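Local coordinates for putative efflux transporter (Bacteroides eggerthii, PDB 4L8J), which probably serves as a periplasmic adaptor, or membrane-fusion protein, of the HlyD family, linking an inner-membrane transporter to an outer-membrane channel for efflux, at residues 45-50 / 59-64; 190-195 / 235-240; 202-207 / 216-221. One frame throughout, in Å; residues are numbered along the deposited sequence.

Contact 1. Residues 45-50 / 59-64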
loop_
_atom_site.group_PDB
_atom_site.type_symbol
_atom_site.label_atom_id
_atom_site.label_comp_id
_atom_site.label_asym_id
_atom_site.label_seq_id
_atom_site.Cartn_x
_atom_site.Cartn_y
_atom_site.Cartn_z
ATOM N N ILE A 45 76.885 5.951 2.278
ATOM C CA ILE A 45 75.900 6.493 1.325
ATOM C C ILE A 45 76.618 7.519 0.449
ATOM O O ILE A 45 77.363 8.331 0.974
ATOM C CB ILE A 45 74.657 7.091 2.054
ATOM C CG1 ILE A 45 73.833 5.958 2.715
ATOM C CG2 ILE A 45 73.762 7.903 1.084
ATOM C CD1 ILE A 45 73.015 6.379 3.861
ATOM N N ILE A 46 76.494 7.414 -0.875
ATOM C CA ILE A 46 77.110 8.370 -1.807
ATOM C C ILE A 46 76.015 9.036 -2.654
ATOM O O ILE A 46 76.290 9.955 -3.425
ATOM C CB ILE A 46 78.195 7.738 -2.687
ATOM C CG1 ILE A 46 77.653 6.499 -3.459
ATOM C CG2 ILE A 46 79.475 7.463 -1.856
ATOM C CD1 ILE A 46 78.407 6.169 -4.788
ATOM N N ASN A 47 74.781 8.520 -2.543
ATOM C CA ASN A 47 73.641 9.074 -3.259
ATOM C C ASN A 47 72.380 8.880 -2.425
ATOM O O ASN A 47 72.112 7.781 -1.955
ATOM C CB ASN A 47 73.498 8.456 -4.658
ATOM C CG ASN A 47 72.570 9.218 -5.578
ATOM O OD1 ASN A 47 72.073 10.281 -5.251
ATOM N ND2 ASN A 47 72.306 8.696 -6.754
ATOM N N LEU A 48 71.641 9.971 -2.217
ATOM C CA LEU A 48 70.379 10.031 -1.502
ATOM C C LEU A 48 69.461 10.921 -2.375
ATOM O O LEU A 48 69.289 12.093 -2.093
ATOM C CB LEU A 48 70.638 10.594 -0.096
ATOM C CG LEU A 48 69.579 10.360 0.986
ATOM C CD1 LEU A 48 69.178 8.894 1.089
ATOM C CD2 LEU A 48 70.105 10.806 2.319
ATOM N N PRO A 49 68.973 10.404 -3.526
ATOM C CA PRO A 49 68.305 11.283 -4.497
ATOM C C PRO A 49 66.849 11.652 -4.192
ATOM O O PRO A 49 66.267 12.427 -4.950
ATOM C CB PRO A 49 68.387 10.457 -5.781
ATOM C CG PRO A 49 68.271 9.023 -5.288
ATOM C CD PRO A 49 69.148 9.037 -4.079
ATOM N N VAL A 50 66.252 11.081 -3.123
ATOM C CA VAL A 50 64.856 11.345 -2.737
ATOM C C VAL A 50 64.772 12.333 -1.551
ATOM O O VAL A 50 65.719 12.466 -0.773
ATOM C CB VAL A 50 64.086 10.031 -2.441
ATOM C CG1 VAL A 50 63.915 9.201 -3.723
ATOM C CG2 VAL A 50 64.777 9.201 -1.347
ATOM N N GLY A 59 60.830 -0.044 -7.380
ATOM C CA GLY A 59 62.076 -0.156 -8.139
ATOM C C GLY A 59 62.914 1.103 -8.228
ATOM O O GLY A 59 64.092 1.035 -8.606
ATOM N N GLN A 60 62.311 2.269 -7.908
ATOM C CA GLN A 60 63.003 3.567 -7.946
ATOM C C GLN A 60 64.131 3.615 -6.911
ATOM O O GLN A 60 63.979 3.060 -5.822
ATOM C CB GLN A 60 62.017 4.702 -7.704
ATOM C CG GLN A 60 62.586 6.102 -7.927
ATOM C CD GLN A 60 61.528 7.162 -7.927
ATOM O OE1 GLN A 60 60.339 6.902 -8.132
ATOM N NE2 GLN A 60 61.953 8.398 -7.783
ATOM N N LEU A 61 65.254 4.284 -7.254
ATOM C CA LEU A 61 66.396 4.401 -6.354
ATOM C C LEU A 61 66.057 5.278 -5.136
ATOM O O LEU A 61 65.504 6.353 -5.282
ATOM C CB LEU A 61 67.634 4.967 -7.104
ATOM C CG LEU A 61 68.958 5.060 -6.330
ATOM C CD1 LEU A 61 69.484 3.686 -5.946
ATOM C CD2 LEU A 61 70.002 5.777 -7.144
ATOM N N ILE A 62 66.360 4.779 -3.938
ATOM C CA ILE A 62 66.178 5.509 -2.673
ATOM C C ILE A 62 67.522 6.034 -2.218
ATOM O O ILE A 62 67.637 7.188 -1.808
ATOM C CB ILE A 62 65.557 4.582 -1.574
ATOM C CG1 ILE A 62 64.145 4.081 -1.971
ATOM C CG2 ILE A 62 65.568 5.303 -0.192
ATOM C CD1 ILE A 62 63.090 5.178 -2.027
ATOM N N ALA A 63 68.542 5.157 -2.261
ATOM C CA ALA A 63 69.885 5.494 -1.801
ATOM C C ALA A 63 70.887 4.518 -2.364
ATOM O O ALA A 63 70.514 3.411 -2.731
ATOM C CB ALA A 63 69.948 5.488 -0.270
ATOM N N ALA A 64 72.155 4.931 -2.452
ATOM C CA ALA A 64 73.225 4.040 -2.908
ATOM C C ALA A 64 74.442 4.219 -2.041
ATOM O O ALA A 64 74.740 5.341 -1.636
ATOM C CB ALA A 64 73.582 4.309 -4.367
#
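The carboxamide of Asn47 meets Leu61 through its nitrogen: ND2 lies 3.7 Å from Leu61 CD2, a methyl set well off the amide plane rather than within it. Backbone carbonyls are the flat groups that do most of the bonding. In the plane of the Ala64 carbonyl comes the N-H of Ile46, a nearly straight bond of 2.8 Å from Ile46 N to Ala64 O. A weak second bond reaches the same oxygen from Asn47 N, and the CA of Ile45 adds a CA-H...O contact. Two successive residues, Ile46 and Asn47, thus face one alanine, which makes this a classic beta bulge. The return bond runs 2.9 Å from Ala64 N to Asn47 O, its donor tilted 21° from the carbonyl plane, and Ala63 CA touches that oxygen as well.

Past Asn47 segment 45-50 leaves the strand, and carbon takes over from N-H. Pro49 CD sits 3.3 Å from Ile62 O. Val50 has CG2 between its backbone N and carbonyl carbon (chi1 -67° for CG1), which carries this methyl to within 3.5 Å of Ile62 O, while CG1 touches Leu61 O. Leu48 CD1 packs on Ala63 CB at 3.7 Å, and Pro49 CG rests near Leu61 CD2.

These strands belong to the barrel-sandwich hybrid, or lipoyl-like, domain. Strand 61-65 lies between 43-47 and 130-132, and Ile62 and Ala63 both face Leu131 in another bulge. Ile156 and Val157 of strand 155-161 cover Ala63 and Ile62 from within the sandwich. Chemically the contact divides in two: polar bonds fix the pairing at Ala64, whereas at Pro49 and Val50 no backbone hydrogen bonds join the segments, and ring and methyl carbons rest on the carbonyl oxygens of Leu61 and Ile62, with looser apolar contacts beside them.

Contact 2. Residues 190-195 / 235-240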
loop_
_atom_site.group_PDB
_atom_site.type_symbol
_atom_site.label_atom_id
_atom_site.label_comp_id
_atom_site.label_asym_id
_atom_site.label_seq_id
_atom_site.Cartn_x
_atom_site.Cartn_y
_atom_site.Cartn_z
ATOM N N PHE A 190 35.359 13.541 1.073
ATOM C CA PHE A 190 36.266 13.894 2.176
ATOM C C PHE A 190 35.907 15.268 2.731
ATOM O O PHE A 190 35.620 16.194 1.951
ATOM C CB PHE A 190 37.742 13.858 1.740
ATOM C CG PHE A 190 38.207 12.493 1.292
ATOM C CD1 PHE A 190 38.626 11.546 2.218
ATOM C CD2 PHE A 190 38.212 12.149 -0.056
ATOM C CE1 PHE A 190 39.051 10.287 1.802
ATOM C CE2 PHE A 190 38.619 10.879 -0.465
ATOM C CZ PHE A 190 39.045 9.961 0.464
ATOM N N ASP A 191 35.889 15.388 4.069
ATOM C CA ASP A 191 35.602 16.642 4.775
ATOM C C ASP A 191 36.606 17.753 4.382
ATOM O O ASP A 191 36.214 18.909 4.314
ATOM C CB ASP A 191 35.640 16.421 6.305
ATOM C CG ASP A 191 34.537 15.504 6.833
ATOM O OD1 ASP A 191 33.566 15.245 6.085
ATOM O OD2 ASP A 191 34.612 15.104 8.013
ATOM N N THR A 192 37.875 17.386 4.094
ATOM C CA THR A 192 38.948 18.318 3.686
ATOM C C THR A 192 38.774 18.759 2.196
ATOM O O THR A 192 39.366 19.761 1.794
ATOM C CB THR A 192 40.344 17.679 3.922
ATOM O OG1 THR A 192 40.345 16.942 5.147
ATOM C CG2 THR A 192 41.467 18.713 3.998
ATOM N N TYR A 193 37.958 18.020 1.394
ATOM C CA TYR A 193 37.735 18.307 -0.022
ATOM C C TYR A 193 36.265 18.173 -0.386
ATOM O O TYR A 193 35.894 17.406 -1.289
ATOM C CB TYR A 193 38.581 17.361 -0.892
ATOM C CG TYR A 193 40.066 17.513 -0.689
ATOM C CD1 TYR A 193 40.768 18.562 -1.276
ATOM C CD2 TYR A 193 40.785 16.585 0.060
ATOM C CE1 TYR A 193 42.148 18.685 -1.119
ATOM C CE2 TYR A 193 42.161 16.707 0.233
ATOM C CZ TYR A 193 42.836 17.767 -0.344
ATOM O OH TYR A 193 44.194 17.887 -0.159
ATOM N N LYS A 194 35.413 18.892 0.338
ATOM C CA LYS A 194 33.974 18.856 0.106
ATOM C C LYS A 194 33.606 19.332 -1.317
ATOM O O LYS A 194 34.300 20.171 -1.896
ATOM C CB LYS A 194 33.244 19.666 1.184
ATOM C CG LYS A 194 32.946 18.785 2.397
ATOM C CD LYS A 194 32.407 19.531 3.587
ATOM C CE LYS A 194 31.753 18.560 4.543
ATOM N NZ LYS A 194 31.341 19.207 5.817
ATOM N N GLY A 195 32.567 18.714 -1.876
ATOM C CA GLY A 195 32.061 19.007 -3.213
ATOM C C GLY A 195 32.449 18.000 -4.274
ATOM O O GLY A 195 31.819 17.945 -5.337
ATOM N N PRO A 235 46.042 9.483 6.790
ATOM C CA PRO A 235 45.366 8.725 7.862
ATOM C C PRO A 235 44.735 9.653 8.901
ATOM O O PRO A 235 45.319 10.678 9.222
ATOM C CB PRO A 235 46.518 7.934 8.492
ATOM C CG PRO A 235 47.449 7.718 7.379
ATOM C CD PRO A 235 47.430 9.007 6.616
ATOM N N GLY A 236 43.558 9.306 9.396
ATOM C CA GLY A 236 42.882 10.127 10.385
ATOM C C GLY A 236 41.888 11.107 9.790
ATOM O O GLY A 236 40.996 11.571 10.508
ATOM N N PHE A 237 42.044 11.441 8.479
ATOM C CA PHE A 237 41.112 12.314 7.739
ATOM C C PHE A 237 39.718 11.724 7.797
ATOM O O PHE A 237 39.558 10.502 7.692
ATOM C CB PHE A 237 41.543 12.479 6.264
ATOM C CG PHE A 237 42.509 13.612 5.972
ATOM C CD1 PHE A 237 43.524 13.939 6.869
ATOM C CD2 PHE A 237 42.437 14.317 4.776
ATOM C CE1 PHE A 237 44.407 14.988 6.599
ATOM C CE2 PHE A 237 43.339 15.349 4.493
ATOM C CZ PHE A 237 44.324 15.669 5.402
ATOM N N THR A 238 38.721 12.560 8.012
ATOM C CA THR A 238 37.353 12.059 8.103
ATOM C C THR A 238 36.629 12.300 6.781
ATOM O O THR A 238 37.060 13.110 5.938
ATOM C CB THR A 238 36.611 12.677 9.303
ATOM O OG1 THR A 238 36.715 14.090 9.194
ATOM C CG2 THR A 238 37.176 12.211 10.656
ATOM N N CYS A 239 35.516 11.576 6.599
ATOM C CA CYS A 239 34.761 11.668 5.368
ATOM C C CYS A 239 33.356 11.198 5.577
ATOM O O CYS A 239 33.030 10.604 6.610
ATOM C CB CYS A 239 35.455 10.844 4.286
ATOM S SG CYS A 239 35.554 9.070 4.668
ATOM N N ASN A 240 32.521 11.426 4.553
ATOM C CA ASN A 240 31.170 10.912 4.509
ATOM C C ASN A 240 31.153 9.769 3.533
ATOM O O ASN A 240 31.787 9.851 2.485
ATOM C CB ASN A 240 30.138 11.992 4.120
ATOM C CG ASN A 240 28.720 11.457 4.097
ATOM O OD1 ASN A 240 28.107 11.264 5.142
ATOM N ND2 ASN A 240 28.207 11.071 2.921
HETATM O O HOH W 1 38.861 14.806 5.021
#
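Phe190 and Cys239 form a non-hydrogen-bonded antiparallel pair in the closed six-stranded barrel, where strand 185-190 runs out beside the start of strand 238-246. This is the tightly packed part. Phe190 CD1 lies 3.9 Å from Cys239 CB, and the cysteine sulfur stands obliquely to the ring in a sulfur-aromatic contact. Ile167 touches both side chains, and Val29 and Leu165 also pack on the phenyl group, so this pair is buried.

One residue further on, the character changes. The chain turns, with Tyr193 N bonded back to Phe190 O, and the link to the strand becomes polar and more exposed. Asp191 N gives a 3.2 Å hydrogen bond to Thr238 O, and its side chain reaches across to the threonine hydroxyl. Thr238 OG1, placed between its own backbone N and carbonyl carbon (chi1 54°), donates to Asp191 OD2 over 2.6 Å. It meets the carboxylate on its anti side, 34° out of plane. An alanine in place of Asp191 would probably leave the Thr238 hydroxyl without this acceptor and free to turn, although the backbone bond could remain.

On the open side, where Thr192 is exposed, a water bridges the segments: it accepts from Thr192 N at 2.9 Å and donates to Thr238 O at 2.6 Å, so that this carbonyl oxygen is gripped by both a peptide N-H and a water. Beyond it the side chains of Thr192 and Phe237 cross at about a right angle, with Thr192 OG1 3.4 Å from Phe237 CD2.

Contact 3. Residues 202-207 / 216-221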
loop_
_atom_site.group_PDB
_atom_site.type_symbol
_atom_site.label_atom_id
_atom_site.label_comp_id
_atom_site.label_asym_id
_atom_site.label_seq_id
_atom_site.Cartn_x
_atom_site.Cartn_y
_atom_site.Cartn_z
ATOM N N LEU A 202 33.987 -2.051 -2.036
ATOM C CA LEU A 202 34.041 -2.814 -0.809
ATOM C C LEU A 202 35.328 -3.607 -0.710
ATOM O O LEU A 202 35.661 -4.336 -1.641
ATOM C CB LEU A 202 32.846 -3.784 -0.737
ATOM C CG LEU A 202 32.776 -4.659 0.511
ATOM C CD1 LEU A 202 32.640 -3.795 1.805
ATOM C CD2 LEU A 202 31.640 -5.637 0.397
ATOM N N GLU A 203 36.016 -3.525 0.431
ATOM C CA GLU A 203 37.156 -4.387 0.625
ATOM C C GLU A 203 36.693 -5.583 1.443
ATOM O O GLU A 203 36.973 -6.726 1.084
ATOM C CB GLU A 203 38.353 -3.686 1.277
ATOM C CG GLU A 203 39.513 -4.674 1.409
ATOM C CD GLU A 203 40.826 -4.189 1.987
ATOM O OE1 GLU A 203 40.820 -3.633 3.108
ATOM O OE2 GLU A 203 41.875 -4.446 1.351
ATOM N N GLU A 204 35.965 -5.315 2.544
ATOM C CA GLU A 204 35.464 -6.339 3.457
ATOM C C GLU A 204 34.627 -5.718 4.575
ATOM O O GLU A 204 34.711 -4.523 4.806
ATOM C CB GLU A 204 36.626 -7.121 4.099
ATOM C CG GLU A 204 37.503 -6.223 4.963
ATOM C CD GLU A 204 38.844 -6.786 5.369
ATOM O OE1 GLU A 204 39.495 -7.451 4.529
ATOM O OE2 GLU A 204 39.268 -6.512 6.513
ATOM N N TYR A 205 33.843 -6.535 5.267
ATOM C CA TYR A 205 33.123 -6.098 6.461
ATOM C C TYR A 205 33.016 -7.275 7.400
ATOM O O TYR A 205 32.902 -8.414 6.928
ATOM C CB TYR A 205 31.764 -5.418 6.189
ATOM C CG TYR A 205 30.675 -6.241 5.528
ATOM C CD1 TYR A 205 29.834 -7.058 6.283
ATOM C CD2 TYR A 205 30.381 -6.080 4.174
ATOM C CE1 TYR A 205 28.784 -7.770 5.689
ATOM C CE2 TYR A 205 29.312 -6.753 3.576
ATOM C CZ TYR A 205 28.529 -7.613 4.332
ATOM O OH TYR A 205 27.495 -8.281 3.727
ATOM N N LEU A 206 33.104 -7.014 8.718
ATOM C CA LEU A 206 32.996 -8.068 9.719
ATOM C C LEU A 206 31.511 -8.306 10.020
ATOM O O LEU A 206 30.845 -7.423 10.577
ATOM C CB LEU A 206 33.787 -7.705 10.991
ATOM C CG LEU A 206 33.875 -8.793 12.078
ATOM C CD1 LEU A 206 34.631 -10.061 11.578
ATOM C CD2 LEU A 206 34.523 -8.252 13.343
ATOM N N ASP A 207 30.995 -9.492 9.643
ATOM C CA ASP A 207 29.586 -9.816 9.855
ATOM C C ASP A 207 29.368 -10.884 10.936
ATOM O O ASP A 207 29.375 -12.082 10.659
ATOM C CB ASP A 207 28.920 -10.233 8.519
ATOM C CG ASP A 207 27.461 -10.695 8.517
ATOM O OD1 ASP A 207 26.817 -10.677 9.601
ATOM O OD2 ASP A 207 26.967 -11.089 7.433
ATOM N N PRO A 216 31.742 -3.275 11.323
ATOM C CA PRO A 216 32.925 -2.552 10.802
ATOM C C PRO A 216 33.111 -2.896 9.319
ATOM O O PRO A 216 33.074 -4.080 8.919
ATOM C CB PRO A 216 34.103 -3.048 11.672
ATOM C CG PRO A 216 33.513 -4.021 12.690
ATOM C CD PRO A 216 32.119 -4.384 12.227
ATOM N N VAL A 217 33.211 -1.853 8.502
ATOM C CA VAL A 217 33.335 -1.952 7.048
ATOM C C VAL A 217 34.635 -1.285 6.619
ATOM O O VAL A 217 34.941 -0.194 7.084
ATOM C CB VAL A 217 32.128 -1.292 6.309
ATOM C CG1 VAL A 217 32.238 -1.496 4.789
ATOM C CG2 VAL A 217 30.771 -1.815 6.804
ATOM N N THR A 218 35.333 -1.881 5.657
ATOM C CA THR A 218 36.496 -1.267 5.024
ATOM C C THR A 218 36.191 -1.118 3.543
ATOM O O THR A 218 35.737 -2.062 2.908
ATOM C CB THR A 218 37.802 -2.038 5.291
ATOM O OG1 THR A 218 37.966 -2.139 6.698
ATOM C CG2 THR A 218 39.017 -1.297 4.753
ATOM N N ILE A 219 36.421 0.082 3.003
ATOM C CA ILE A 219 36.228 0.364 1.599
ATOM C C ILE A 219 37.552 0.932 1.054
ATOM O O ILE A 219 38.378 1.402 1.837
ATOM C CB ILE A 219 35.015 1.289 1.312
ATOM C CG1 ILE A 219 35.165 2.674 2.015
ATOM C CG2 ILE A 219 33.682 0.602 1.660
ATOM C CD1 ILE A 219 34.113 3.744 1.550
ATOM N N ILE A 220 37.753 0.866 -0.275
ATOM C CA ILE A 220 38.948 1.397 -0.938
ATOM C C ILE A 220 38.513 2.325 -2.070
ATOM O O ILE A 220 37.585 2.005 -2.822
ATOM C CB ILE A 220 39.901 0.278 -1.433
ATOM C CG1 ILE A 220 40.385 -0.580 -0.263
ATOM C CG2 ILE A 220 41.119 0.861 -2.202
ATOM C CD1 ILE A 220 40.898 -1.926 -0.696
ATOM N N ILE A 221 39.163 3.488 -2.172
ATOM C CA ILE A 221 38.881 4.438 -3.254
ATOM C C ILE A 221 39.261 3.772 -4.581
ATOM O O ILE A 221 40.358 3.193 -4.716
ATOM C CB ILE A 221 39.607 5.792 -3.032
ATOM C CG1 ILE A 221 39.147 6.471 -1.704
ATOM C CG2 ILE A 221 39.425 6.722 -4.248
ATOM C CD1 ILE A 221 37.727 7.058 -1.703
#
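The beta hairpin made by strands 198-205 and 215-221 carries a classic bulge, in which Glu203 and Glu204 share Thr218 as their partner. Both N-H groups converge on Thr218 O from the same face of its carbonyl plane, 2.9 Å from Glu203 N and 3.3 Å from Glu204 N. Regular pairing resumes at once: Thr218 N binds Glu204 O at 2.8 Å, nearly in line with the C=O bond, and Leu206 N donates a hydrogen bond to Pro216 O.

At the bulge the CB of Glu203 points toward the other strand. CG is anti to the backbone N (chi1 -179°) and the side chain is extended beyond it; it lies side by side with Thr218, pointing the same way, and OE1 is 3.4 Å from Thr218 CG2. The Ile220 side chain crosses that of Glu203 obliquely, its CD1 touching CB, CG, CD and OE2, with OE2 at 3.4 Å. The carboxylate is anchored by a salt bridge from OE1 to Arg166, so its charge is met beyond the hairpin while its stem lies against apolar groups.

On the face of Tyr205 and Val217, Tyr205 CB touches Val217 CG2 at 3.8 Å. Leu202 CD1 reaches Val217 CG1 at 3.8 Å, their side chains crossing at about a right angle, and also lies in plane at the edge of the Tyr205 ring. Helix 176-180 packs against Tyr205 and Val217. A bulged hairpin flanked by strands 185-190 and 166-171 fits the closed antiparallel beta-barrel domain of membrane-fusion proteins.

From the N terminus, contact 1 comes first: it closes the short loop of residues 51-58 and ties neighbouring strands of the lipoyl-like domain. It is complete before the other two begin, and its nearest atoms stay about 18 Å from contact 2 and 20 Å from contact 3. Contact 2 opens at 190-195 and closes only at 235-240; between these, contact 3 both opens and closes as a local hairpin. The last two therefore nest without crossing. Their centres are about 17 Å apart in one barrel, and they meet where Phe190 CZ packs 3.9 Å from Ile221 CD1, joining the long-range closure to the hairpin it encloses.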